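PDB 3PMS: Peptide:N-glycosidase F from Elizabethkingia meningoseptica, which catalyses the hydrolysis of the amide bond joining N-linked glycans to asparagine in glycoproteins and glycopeptides, releasing the intact glycan. Local coordinates for residues Y79-R83 against A297-F301; I101-F106 against A185-T189; P150-Y154 against L170-I176. One frame throughout, in Å; residues are numbered along the deposited sequence.

Contact 1. Residues Y79-R83 against A297-F301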
ATOM      1  N   TYR A  79      -2.025  -3.319   9.595  1.00  8.97           N
ATOM      2  CA  TYR A  79      -0.942  -2.781   8.750  1.00  8.31           C
ATOM      3  C   TYR A  79      -1.275  -3.019   7.294  1.00  6.52           C
ATOM      4  O   TYR A  79      -1.443  -4.170   6.856  1.00  8.11           O
ATOM      5  CB  TYR A  79       0.363  -3.478   9.043  1.00  8.65           C
ATOM      6  CG  TYR A  79       1.000  -3.295  10.417  1.00  7.62           C
ATOM      7  CD1 TYR A  79       2.145  -3.975  10.648  1.00  9.28           C
ATOM      8  CD2 TYR A  79       0.413  -2.606  11.467  1.00 10.81           C
ATOM      9  CE1 TYR A  79       2.835  -3.874  11.888  1.00  9.32           C
ATOM     10  CE2 TYR A  79       1.077  -2.536  12.698  1.00  9.81           C
ATOM     11  CZ  TYR A  79       2.249  -3.231  12.888  1.00 11.02           C
ATOM     12  OH  TYR A  79       2.883  -3.081  14.147  1.00 13.34           O
ATOM     13  N   GLU A  80      -1.214  -1.948   6.521  1.00  7.45           N
ATOM     14  CA  GLU A  80      -1.494  -2.079   5.072  1.00  6.94           C
ATOM     15  C   GLU A  80      -0.326  -2.745   4.378  1.00  8.44           C
ATOM     16  O   GLU A  80       0.783  -2.187   4.367  1.00  8.52           O
ATOM     17  CB  GLU A  80      -1.758  -0.691   4.463  1.00  6.77           C
ATOM     18  CG  GLU A  80      -1.981  -0.699   2.931  1.00  9.13           C
ATOM     19  CD  GLU A  80      -2.101   0.674   2.341  1.00  8.04           C
ATOM     20  OE1 GLU A  80      -1.340   1.597   2.716  1.00 10.14           O
ATOM     21  OE2 GLU A  80      -3.028   0.837   1.537  1.00  9.44           O
ATOM     22  N   ILE A  81      -0.543  -3.914   3.796  1.00  6.91           N
ATOM     23  CA  ILE A  81       0.522  -4.640   3.129  1.00  7.18           C
ATOM     24  C   ILE A  81       0.533  -4.448   1.602  1.00  7.44           C
ATOM     25  O   ILE A  81       1.530  -4.730   0.923  1.00  7.77           O
ATOM     26  CB  ILE A  81       0.559  -6.154   3.503  1.00  7.27           C
ATOM     27  CG1 ILE A  81      -0.575  -6.915   2.904  1.00  7.55           C
ATOM     28  CG2 ILE A  81       0.601  -6.268   5.057  1.00  7.32           C
ATOM     29  CD1 ILE A  81      -0.630  -8.424   3.273  1.00  7.14           C
ATOM     30  N   GLY A  82      -0.591  -4.026   1.038  1.00  7.42           N
ATOM     31  CA  GLY A  82      -0.716  -3.812  -0.405  1.00  7.47           C
ATOM     32  C   GLY A  82      -1.949  -2.946  -0.739  1.00  7.04           C
ATOM     33  O   GLY A  82      -2.941  -2.977   0.028  1.00  8.46           O
ATOM     34  N   ARG A  83      -1.826  -2.180  -1.817  1.00  7.95           N
ATOM     35  CA  ARG A  83      -2.891  -1.308  -2.262  1.00  7.09           C
ATOM     36  C   ARG A  83      -3.031  -1.466  -3.764  1.00  8.41           C
ATOM     37  O   ARG A  83      -2.028  -1.546  -4.459  1.00  9.16           O
ATOM     38  CB  ARG A  83      -2.624   0.139  -1.866  1.00  8.34           C
ATOM     39  CG  ARG A  83      -3.770   1.127  -2.115  1.00  8.28           C
ATOM     40  CD  ARG A  83      -3.302   2.572  -1.894  1.00  8.59           C
ATOM     41  NE  ARG A  83      -2.742   2.753  -0.569  1.00  7.14           N
ATOM     42  CZ  ARG A  83      -1.984   3.773  -0.210  1.00  8.22           C
ATOM     43  NH1 ARG A  83      -1.734   4.732  -1.099  1.00  8.70           N
ATOM     44  NH2 ARG A  83      -1.473   3.869   1.023  1.00  8.95           N
ATOM     45  N   ALA A 297      -3.422   9.393   0.057  1.00  8.03           N
ATOM     46  CA  ALA A 297      -3.376   8.234   0.912  1.00  7.74           C
ATOM     47  C   ALA A 297      -1.923   7.744   0.961  1.00  7.53           C
ATOM     48  O   ALA A 297      -1.276   7.553  -0.059  1.00  8.23           O
ATOM     49  CB  ALA A 297      -4.288   7.115   0.318  1.00 10.31           C
ATOM     50  N   ILE A 298      -1.453   7.511   2.161  1.00  9.00           N
ATOM     51  CA  ILE A 298      -0.069   7.134   2.396  1.00  9.21           C
ATOM     52  C   ILE A 298       0.066   6.177   3.516  1.00  8.38           C
ATOM     53  O   ILE A 298      -0.557   6.289   4.551  1.00  9.59           O
ATOM     54  CB  ILE A 298       0.807   8.375   2.657  1.00  8.22           C
ATOM     55  CG1 ILE A 298       2.253   7.928   2.867  1.00 11.46           C
ATOM     56  CG2 ILE A 298       0.311   9.233   3.801  1.00 10.84           C
ATOM     57  CD1 ILE A 298       3.263   9.122   2.892  1.00 13.87           C
ATOM     58  N   SER A 299       0.898   5.158   3.328  1.00  7.16           N
ATOM     59  CA  SER A 299       1.435   4.385   4.456  1.00  7.91           C
ATOM     60  C   SER A 299       2.944   4.348   4.285  1.00  7.49           C
ATOM     61  O   SER A 299       3.451   4.280   3.153  1.00  7.36           O
ATOM     62  CB  SER A 299       0.892   2.948   4.534  1.00  9.11           C
ATOM     63  OG  SER A 299       1.169   2.181   3.382  1.00  8.60           O
ATOM     64  N   SER A 300       3.674   4.428   5.399  1.00  8.22           N
ATOM     65  CA  SER A 300       5.056   4.236   5.377  0.50  7.07           C
ATOM     66  C   SER A 300       5.431   3.403   6.602  1.00  8.58           C
ATOM     67  O   SER A 300       4.929   3.678   7.685  1.00  9.56           O
ATOM     68  CB  SER A 300       5.650   5.639   5.376  0.50  9.54           C
ATOM     69  OG  SER A 300       6.996   5.596   5.112  0.50  7.18           O
ATOM     70  N   PHE A 301       6.298   2.429   6.372  1.00  6.07           N
ATOM     71  CA  PHE A 301       6.772   1.458   7.367  1.00  7.60           C
ATOM     72  C   PHE A 301       8.251   1.499   7.479  1.00  7.13           C
ATOM     73  O   PHE A 301       8.927   1.776   6.506  1.00  9.14           O
ATOM     74  CB  PHE A 301       6.315   0.004   7.059  1.00  8.62           C
ATOM     75  CG  PHE A 301       4.824  -0.152   7.050  1.00  6.62           C
ATOM     76  CD1 PHE A 301       4.119   0.148   5.884  1.00  8.12           C
ATOM     77  CD2 PHE A 301       4.151  -0.708   8.087  1.00  7.82           C
ATOM     78  CE1 PHE A 301       2.762  -0.063   5.825  1.00  8.81           C
ATOM     79  CE2 PHE A 301       2.770  -0.832   8.038  1.00  7.42           C
ATOM     80  CZ  PHE A 301       2.107  -0.482   6.925  1.00  9.48           C
TER

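Contact 2. Residues I101-F106 against A185-T189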
ATOM      1  N   ILE A 101       1.696  -8.343  -5.583  1.00  8.81           N
ATOM      2  CA  ILE A 101       2.354  -7.363  -4.663  1.00  8.28           C
ATOM      3  C   ILE A 101       3.325  -8.180  -3.753  1.00  9.34           C
ATOM      4  O   ILE A 101       2.907  -9.100  -3.049  1.00  9.56           O
ATOM      5  CB  ILE A 101       1.363  -6.530  -3.814  1.00  9.24           C
ATOM      6  CG1 ILE A 101       0.324  -5.823  -4.738  1.00 10.19           C
ATOM      7  CG2 ILE A 101       2.106  -5.545  -2.862  1.00  9.85           C
ATOM      8  CD1 ILE A 101      -0.709  -5.069  -4.030  1.00 10.44           C
ATOM      9  N   ASP A 102       4.568  -7.748  -3.687  1.00  8.42           N
ATOM     10  CA  ASP A 102       5.534  -8.380  -2.822  1.00  7.71           C
ATOM     11  C   ASP A 102       5.257  -7.890  -1.383  1.00  7.89           C
ATOM     12  O   ASP A 102       5.217  -6.661  -1.132  1.00  9.43           O
ATOM     13  CB  ASP A 102       6.935  -8.043  -3.304  1.00  8.85           C
ATOM     14  CG  ASP A 102       8.014  -8.813  -2.590  1.00 11.29           C
ATOM     15  OD1 ASP A 102       8.122  -8.759  -1.323  1.00  8.61           O
ATOM     16  OD2 ASP A 102       8.776  -9.561  -3.313  1.00 12.74           O
ATOM     17  N   VAL A 103       5.056  -8.828  -0.481  1.00  8.25           N
ATOM     18  CA  VAL A 103       4.784  -8.542   0.937  1.00  7.90           C
ATOM     19  C   VAL A 103       5.822  -9.203   1.892  1.00  8.87           C
ATOM     20  O   VAL A 103       5.564  -9.344   3.106  1.00  8.54           O
ATOM     21  CB  VAL A 103       3.376  -8.961   1.320  1.00  6.99           C
ATOM     22  CG1 VAL A 103       2.367  -8.165   0.445  1.00  8.47           C
ATOM     23  CG2 VAL A 103       3.144 -10.470   1.148  1.00  7.96           C
ATOM     24  N   THR A 104       6.996  -9.487   1.334  1.00  8.76           N
ATOM     25  CA  THR A 104       8.113 -10.096   2.099  1.00  8.34           C
ATOM     26  C   THR A 104       8.411  -9.267   3.341  1.00  8.36           C
ATOM     27  O   THR A 104       8.709  -9.798   4.420  1.00  8.16           O
ATOM     28  CB  THR A 104       9.360 -10.275   1.279  1.00  9.12           C
ATOM     29  OG1 THR A 104       9.067 -10.773  -0.016  1.00  8.73           O
ATOM     30  CG2 THR A 104      10.398 -11.164   1.986  1.00  9.59           C
ATOM     31  N   ASP A 105       8.337  -7.946   3.227  1.00  7.76           N
ATOM     32  CA  ASP A 105       8.569  -7.092   4.384  1.00  8.17           C
ATOM     33  C   ASP A 105       7.765  -7.412   5.603  1.00  7.82           C
ATOM     34  O   ASP A 105       8.150  -7.053   6.730  1.00  9.61           O
ATOM     35  CB  ASP A 105       8.340  -5.636   4.027  1.00  7.02           C
ATOM     36  CG  ASP A 105       9.397  -5.073   3.018  1.00  9.65           C
ATOM     37  OD1 ASP A 105      10.505  -5.656   2.793  1.00 11.60           O
ATOM     38  OD2 ASP A 105       9.070  -4.052   2.378  1.00  8.88           O
ATOM     39  N   PHE A 106       6.572  -8.026   5.405  1.00  8.17           N
ATOM     40  CA  PHE A 106       5.730  -8.423   6.504  1.00  8.62           C
ATOM     41  C   PHE A 106       5.816  -9.882   6.918  1.00  8.58           C
ATOM     42  O   PHE A 106       4.944 -10.367   7.645  1.00  8.63           O
ATOM     43  CB  PHE A 106       4.285  -8.056   6.118  1.00  7.77           C
ATOM     44  CG  PHE A 106       4.080  -6.569   5.903  1.00  6.68           C
ATOM     45  CD1 PHE A 106       3.872  -5.747   6.990  1.00  8.55           C
ATOM     46  CD2 PHE A 106       4.102  -6.010   4.670  1.00  8.99           C
ATOM     47  CE1 PHE A 106       3.757  -4.373   6.788  1.00  9.48           C
ATOM     48  CE2 PHE A 106       3.976  -4.601   4.481  1.00  9.45           C
ATOM     49  CZ  PHE A 106       3.768  -3.826   5.530  1.00  9.77           C
ATOM     50  N   ALA A 185      18.355  -1.459   7.647  1.00  9.26           N
ATOM     51  CA  ALA A 185      17.030  -0.854   7.869  1.00  9.86           C
ATOM     52  C   ALA A 185      16.585  -0.096   6.643  1.00 10.48           C
ATOM     53  O   ALA A 185      17.389   0.470   5.910  1.00 10.33           O
ATOM     54  CB  ALA A 185      17.017   0.084   9.050  1.00 11.20           C
ATOM     55  N   TYR A 186      15.257  -0.064   6.430  1.00  8.83           N
ATOM     56  CA  TYR A 186      14.744   0.694   5.291  1.00  9.40           C
ATOM     57  C   TYR A 186      13.260   1.016   5.513  1.00  6.65           C
ATOM     58  O   TYR A 186      12.625   0.520   6.420  1.00  8.78           O
ATOM     59  CB  TYR A 186      14.883  -0.100   4.003  1.00  7.72           C
ATOM     60  CG  TYR A 186      14.346  -1.517   3.995  1.00  8.11           C
ATOM     61  CD1 TYR A 186      13.047  -1.766   3.521  1.00  8.96           C
ATOM     62  CD2 TYR A 186      15.100  -2.584   4.356  1.00 11.09           C
ATOM     63  CE1 TYR A 186      12.497  -3.021   3.490  1.00  9.30           C
ATOM     64  CE2 TYR A 186      14.552  -3.858   4.368  1.00 12.18           C
ATOM     65  CZ  TYR A 186      13.260  -4.078   3.876  1.00 10.88           C
ATOM     66  OH  TYR A 186      12.815  -5.362   3.792  1.00 10.88           O
ATOM     67  N   LEU A 187      12.793   1.961   4.694  1.00  8.13           N
ATOM     68  CA  LEU A 187      11.383   2.378   4.640  1.00  7.85           C
ATOM     69  C   LEU A 187      10.674   1.783   3.443  1.00  8.21           C
ATOM     70  O   LEU A 187      11.252   1.601   2.386  1.00  6.92           O
ATOM     71  CB  LEU A 187      11.300   3.929   4.595  1.00  7.84           C
ATOM     72  CG  LEU A 187      12.054   4.683   5.692  1.00  9.88           C
ATOM     73  CD1 LEU A 187      12.168   6.198   5.381  1.00  9.95           C
ATOM     74  CD2 LEU A 187      11.387   4.438   6.981  1.00 11.13           C
ATOM     75  N   ARG A 188       9.388   1.523   3.658  1.00  7.10           N
ATOM     76  CA  ARG A 188       8.466   1.011   2.630  1.00  7.31           C
ATOM     77  C   ARG A 188       7.273   1.942   2.611  1.00  8.30           C
ATOM     78  O   ARG A 188       6.597   2.091   3.622  1.00  8.78           O
ATOM     79  CB  ARG A 188       7.971  -0.406   3.010  1.00  7.55           C
ATOM     80  CG  ARG A 188       6.980  -0.978   2.060  1.00  7.04           C
ATOM     81  CD  ARG A 188       6.185  -2.117   2.760  1.00  7.70           C
ATOM     82  NE  ARG A 188       5.195  -2.741   1.886  1.00  7.62           N
ATOM     83  CZ  ARG A 188       5.406  -3.816   1.136  1.00  8.51           C
ATOM     84  NH1 ARG A 188       6.604  -4.368   1.035  1.00  9.08           N
ATOM     85  NH2 ARG A 188       4.383  -4.400   0.497  1.00  8.04           N
ATOM     86  N   THR A 189       7.085   2.626   1.490  1.00  6.87           N
ATOM     87  CA  THR A 189       6.000   3.625   1.352  1.00  7.57           C
ATOM     88  C   THR A 189       5.137   3.357   0.159  1.00  6.80           C
ATOM     89  O   THR A 189       5.601   2.987  -0.952  1.00  7.76           O
ATOM     90  CB  THR A 189       6.586   5.050   1.248  1.00  8.03           C
ATOM     91  OG1 THR A 189       7.478   5.339   2.347  1.00  8.04           O
ATOM     92  CG2 THR A 189       5.487   6.140   1.144  1.00  8.39           C
TER
HETATM   93  O   HOH W   1       8.210  -6.748   0.528  1.00  9.12           O

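Contact 3. Residues P150-Y154 against L170-I176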
ATOM      1  N   PRO A 150       4.553   0.406  11.416  1.00  9.47           N
ATOM      2  CA  PRO A 150       4.169   1.601  10.702  1.00 10.25           C
ATOM      3  C   PRO A 150       4.756   2.868  11.305  1.00  9.37           C
ATOM      4  O   PRO A 150       4.795   3.052  12.541  1.00 11.70           O
ATOM      5  CB  PRO A 150       2.638   1.636  10.833  1.00 10.09           C
ATOM      6  CG  PRO A 150       2.339   0.864  12.054  1.00 10.57           C
ATOM      7  CD  PRO A 150       3.378  -0.256  11.991  1.00 10.31           C
ATOM      8  N   VAL A 151       5.128   3.751  10.409  1.00  8.81           N
ATOM      9  CA  VAL A 151       5.502   5.113  10.752  1.00  9.37           C
ATOM     10  C   VAL A 151       4.293   6.065  10.634  1.00 11.15           C
ATOM     11  O   VAL A 151       3.909   6.754  11.592  1.00 12.59           O
ATOM     12  CB  VAL A 151       6.612   5.580   9.887  1.00  9.90           C
ATOM     13  CG1 VAL A 151       7.042   7.007  10.259  1.00 10.50           C
ATOM     14  CG2 VAL A 151       7.828   4.618   9.963  1.00 10.45           C
ATOM     15  N   VAL A 152       3.611   6.014   9.484  1.00  9.29           N
ATOM     16  CA  VAL A 152       2.319   6.701   9.315  1.00  9.87           C
ATOM     17  C   VAL A 152       1.373   5.815   8.532  1.00 10.12           C
ATOM     18  O   VAL A 152       1.795   5.102   7.621  1.00  9.17           O
ATOM     19  CB  VAL A 152       2.412   8.092   8.643  1.00 10.72           C
ATOM     20  CG1 VAL A 152       3.282   9.092   9.482  1.00 12.80           C
ATOM     21  CG2 VAL A 152       3.027   7.997   7.265  1.00 12.43           C
ATOM     22  N   GLN A 153       0.078   5.920   8.782  1.00 10.45           N
ATOM     23  CA  GLN A 153      -0.942   5.310   7.938  1.00  9.11           C
ATOM     24  C   GLN A 153      -2.162   6.228   7.887  1.00 11.35           C
ATOM     25  O   GLN A 153      -2.901   6.349   8.894  1.00 11.74           O
ATOM     26  CB  GLN A 153      -1.385   3.990   8.454  1.00  8.82           C
ATOM     27  CG  GLN A 153      -0.328   2.872   8.370  1.00  9.90           C
ATOM     28  CD  GLN A 153      -0.991   1.504   8.576  1.00 10.06           C
ATOM     29  OE1 GLN A 153      -1.348   0.804   7.603  1.00 10.24           O
ATOM     30  NE2 GLN A 153      -1.081   1.066   9.840  1.00 10.08           N
ATOM     31  N   TYR A 154      -2.299   6.908   6.768  1.00 10.97           N
ATOM     32  CA  TYR A 154      -3.452   7.713   6.407  1.00 10.66           C
ATOM     33  C   TYR A 154      -4.025   7.105   5.132  1.00  7.60           C
ATOM     34  O   TYR A 154      -3.772   7.577   4.018  1.00 10.35           O
ATOM     35  CB  TYR A 154      -3.040   9.206   6.306  1.00 11.19           C
ATOM     36  CG  TYR A 154      -2.411   9.760   7.552  1.00 13.71           C
ATOM     37  CD1 TYR A 154      -3.023   9.674   8.798  1.00 24.95           C
ATOM     38  CD2 TYR A 154      -1.119  10.078   7.551  1.00 13.94           C
ATOM     39  CE1 TYR A 154      -2.344  10.179   9.974  1.00 25.10           C
ATOM     40  CE2 TYR A 154      -0.491  10.676   8.648  1.00 17.77           C
ATOM     41  CZ  TYR A 154      -1.049  10.637   9.854  1.00 23.40           C
ATOM     42  OH  TYR A 154      -0.222  11.144  10.914  1.00 29.63           O
ATOM     43  N   LEU A 170      -2.383  16.571  10.712  1.00 34.81           N
ATOM     44  CA  LEU A 170      -1.854  15.196  10.710  1.00 33.79           C
ATOM     45  C   LEU A 170      -0.342  15.185  10.963  1.00 32.11           C
ATOM     46  O   LEU A 170       0.380  16.006  10.381  1.00 34.32           O
ATOM     47  CB  LEU A 170      -2.182  14.546   9.359  1.00 31.31           C
ATOM     48  CG  LEU A 170      -3.684  14.334   9.062  1.00 35.65           C
ATOM     49  CD1 LEU A 170      -3.848  13.643   7.713  1.00 34.86           C
ATOM     50  CD2 LEU A 170      -4.393  13.500  10.167  1.00 37.55           C
ATOM     51  N   ALA A 171       0.138  14.286  11.840  1.00 30.68           N
ATOM     52  CA  ALA A 171       1.596  14.109  12.085  1.00 28.88           C
ATOM     53  C   ALA A 171       2.206  13.457  10.877  1.00 26.14           C
ATOM     54  O   ALA A 171       1.945  12.284  10.592  1.00 27.84           O
ATOM     55  CB  ALA A 171       1.874  13.226  13.271  1.00 30.23           C
ATOM     56  N   LEU A 172       3.076  14.211  10.241  1.00 21.86           N
ATOM     57  CA  LEU A 172       3.924  13.492   9.273  0.50 18.05           C
ATOM     58  C   LEU A 172       5.346  13.679   9.617  1.00 15.39           C
ATOM     59  O   LEU A 172       6.220  13.382   8.849  1.00 15.94           O
ATOM     60  CB  LEU A 172       3.593  13.591   7.774  0.50 17.87           C
ATOM     61  CG  LEU A 172       2.305  12.838   7.437  0.50 11.00           C
ATOM     62  CD1 LEU A 172       1.234  13.843   7.364  0.50 12.63           C
ATOM     63  CD2 LEU A 172       2.320  11.991   6.159  0.50 19.80           C
ATOM     64  N   LYS A 173       5.554  13.915  10.931  1.00 16.27           N
ATOM     65  CA  LYS A 173       6.872  13.795  11.531  0.50 16.81           C
ATOM     66  C   LYS A 173       6.725  12.826  12.713  1.00 15.95           C
ATOM     67  O   LYS A 173       5.698  12.793  13.429  1.00 18.51           O
ATOM     68  CB  LYS A 173       7.523  15.172  11.927  0.50 17.58           C
ATOM     69  CG  LYS A 173       9.111  15.164  12.171  0.50 17.94           C
ATOM     70  CD  LYS A 173       9.758  16.624  12.339  0.50 19.09           C
ATOM     71  CE  LYS A 173      11.199  16.576  12.852  0.50 20.04           C
ATOM     72  NZ  LYS A 173      11.878  17.910  13.042  0.50 19.34           N
ATOM     73  N   LYS A 174       7.710  11.919  12.794  1.00 13.18           N
ATOM     74  CA  LYS A 174       7.799  10.908  13.856  1.00 13.86           C
ATOM     75  C   LYS A 174       9.269  10.720  14.205  1.00 13.80           C
ATOM     76  O   LYS A 174      10.151  10.958  13.416  1.00 13.01           O
ATOM     77  CB  LYS A 174       7.308   9.539  13.380  1.00 13.48           C
ATOM     78  CG  LYS A 174       5.828   9.475  12.933  1.00 14.86           C
ATOM     79  CD  LYS A 174       4.878   9.659  14.094  1.00 16.27           C
ATOM     80  CE  LYS A 174       3.442   9.779  13.638  1.00 18.62           C
ATOM     81  NZ  LYS A 174       2.815   8.449  13.712  1.00 27.92           N
ATOM     82  N   ASN A 175       9.540  10.228  15.397  1.00 12.52           N
ATOM     83  CA  ASN A 175      10.787   9.675  15.771  1.00 13.23           C
ATOM     84  C   ASN A 175      10.748   8.140  15.656  1.00 11.72           C
ATOM     85  O   ASN A 175       9.720   7.489  15.969  1.00 12.40           O
ATOM     86  CB  ASN A 175      11.093  10.052  17.229  1.00 14.85           C
ATOM     87  CG  ASN A 175      11.404  11.537  17.404  1.00 19.49           C
ATOM     88  OD1 ASN A 175      11.102  12.103  18.470  1.00 26.04           O
ATOM     89  ND2 ASN A 175      12.079  12.120  16.461  1.00 15.33           N
ATOM     90  N   ILE A 176      11.852   7.608  15.212  1.00 11.88           N
ATOM     91  CA  ILE A 176      12.041   6.165  15.031  1.00 12.34           C
ATOM     92  C   ILE A 176      13.310   5.711  15.740  1.00 12.35           C
ATOM     93  O   ILE A 176      14.378   6.227  15.482  1.00 11.75           O
ATOM     94  CB  ILE A 176      12.154   5.827  13.514  1.00 12.84           C
ATOM     95  CG1 ILE A 176      10.902   6.320  12.793  1.00 15.05           C
ATOM     96  CG2 ILE A 176      12.417   4.274  13.374  1.00 12.63           C
ATOM     97  CD1 ILE A 176      11.053   6.187  11.242  1.00 13.70           C
TER
HETATM   98  O   HOH W   2       0.109   9.265  12.785  1.00 27.35           O

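Contact 1. Residues Y79-R83 against A297-F301
OE1 of E80 is the polar centre: S299 OG donates to it over 2.7 Å on the anti side of the carboxylate, while R83 NH2 of its own strand reaches the syn side over 2.8 Å. N155 ND2 donates to the same oxygen from strand 145-163. R83 holds E80 side-on, since its NE also bonds OE2 at 2.9 Å and nearly straight (170°), and this two-pronged salt bridge fixes both flat groups. The fit depends on an E80 chain that runs out extended with CG anti to the backbone N (chi1 177°), and on an R83 chain that bends at chi3 to turn its guanidinium back along the strand. NH1 of R83 then crosses to A297 O at 3.0 Å, coming from above the carbonyl plane, and A297 CB covers one guanidinium face near its rim. S192 OG is a further partner of NH1.

The other end is apolar. CE2 of F301 lies 3.7 Å from Y79 CB, with the two rings oblique to each other; CE1 of F301 sits 3.2 Å from E80 O. Y79 OH turns elsewhere, to N72.

The strand segments cross at 101°, their axes 8.3 Å apart, so single side chains bridge them rather than paired backbones. The contact joins a sheet of the N-terminal jelly roll to one of the C-terminal jelly roll, close to the middle of the molecule. With every touching residue buried, the E80 charge is balanced by R83 and its carboxylate is held from both domains, which probably keeps it ionised and fixes how the domains sit together.

Contact 2. Residues I101-F106 against A185-T189
R188 reaches across to D105, F106 and D102 with a chain extended from CG to NE, which carries its guanidinium from strand 184-197 into the turn that follows strand 99-102. Its CB and CG run past the carboxylate of D105, CG lying 3.7 Å from OD2. R188 CD touches D105 OD2 (3.5 Å) on one flank and F106 CE2 on another. NE comes within 3.4 Å of F106 CE2, at the edge of that ring; the ring and guanidinium planes stand 80° apart, so F106 presents its edge to one face of the guanidinium.

At the tip the partners lie in the guanidinium plane. R188 NH1 makes the salt bridge to D105 OD2 (2.8 Å), meeting the oxygen from above the carboxylate plane. R188 NH1 also donates to water 1 at 2.9 Å. R188 NH2 gives an almost straight bond (169°) to D102 O, 2.9 Å away and in the carbonyl plane. The same nitrogen also bonds I81 O of strand 78-85. Water 1 accepts from D105 N as well and donates to D102 OD1; that oxygen takes T104 N in an Asx turn and T104 OG1 too, so the turn that offers the R188 acceptors is itself braced.

D105 has a second strand partner: Y186 OH donates to its OD1 over 2.5 Å, from above the carboxylate plane and at the edge of the tyrosine ring. One carboxylate thus holds two residues two places apart on strand 184-197. The contact spans the two jelly-roll domains, and a buried arginine finds carboxylate, backbone carbonyls and water as acceptors, an arrangement likely to keep both charges formed and to lock the turn against the C-terminal domain.

Contact 3. Residues P150-Y154 against L170-I176
Polar bonds between Y154 and A171 and between K174 and V151 tie the two segments. Y154 OH donates to A171 O over a very short 2.5 Å, in the plane of the ring. K174 NZ bonds V151 O at 2.9 Å, lying beyond the oxygen and nearly on the line of the C=O bond (175°); bends at chi2 and chi4 fold the lysine chain back over that oxygen. Water 2 links the two bonds, donating a hydrogen bond to Y154 OH at 2.7 Å and accepting one from K174 NZ at 3.0 Å.

In a CH-pi contact, L170 CD1 stands over the centre of one face of the Y154 ring, 4.2 Å from the centroid.

Apolar contacts close the rest. V151 CG1 meets the aliphatic part of K174 at CG (3.8 Å), and V151 CG2 touches I176 CD1 at right angles.

V151 and V152 form a classic beta bulge opposite S300, at a corner of strand 145-163. The contact joins this outermost strand of one C-terminal sheet to strand 173-177 and the loop before it in the other, and the lysine and tyrosine ends bond backbone carbonyls of the opposite segment and share a water.

How the contacts relate
Contacts 1 and 2 lie across the boundary between the two jelly-roll domains, their centres 9 Å apart; contact 3 sits within the C-terminal one, 12 Å from contact 1 and 16 Å from contact 2. All three reach one four-stranded sheet, in which strand 295-306 runs between 145-163 and 184-197. Probable backbone hydrogen bonds join its strands, F301 N to R188 O and V151 N to S300 O. Along the chain the segments come as 79-83, 101-106, 150-154, 170-176, 185-189 and 297-301, so the pairings enclose one another. This one sheet therefore faces the N-terminal domain on one side and its own partner sheet on the other, coupling the domain interface to the C-terminal core.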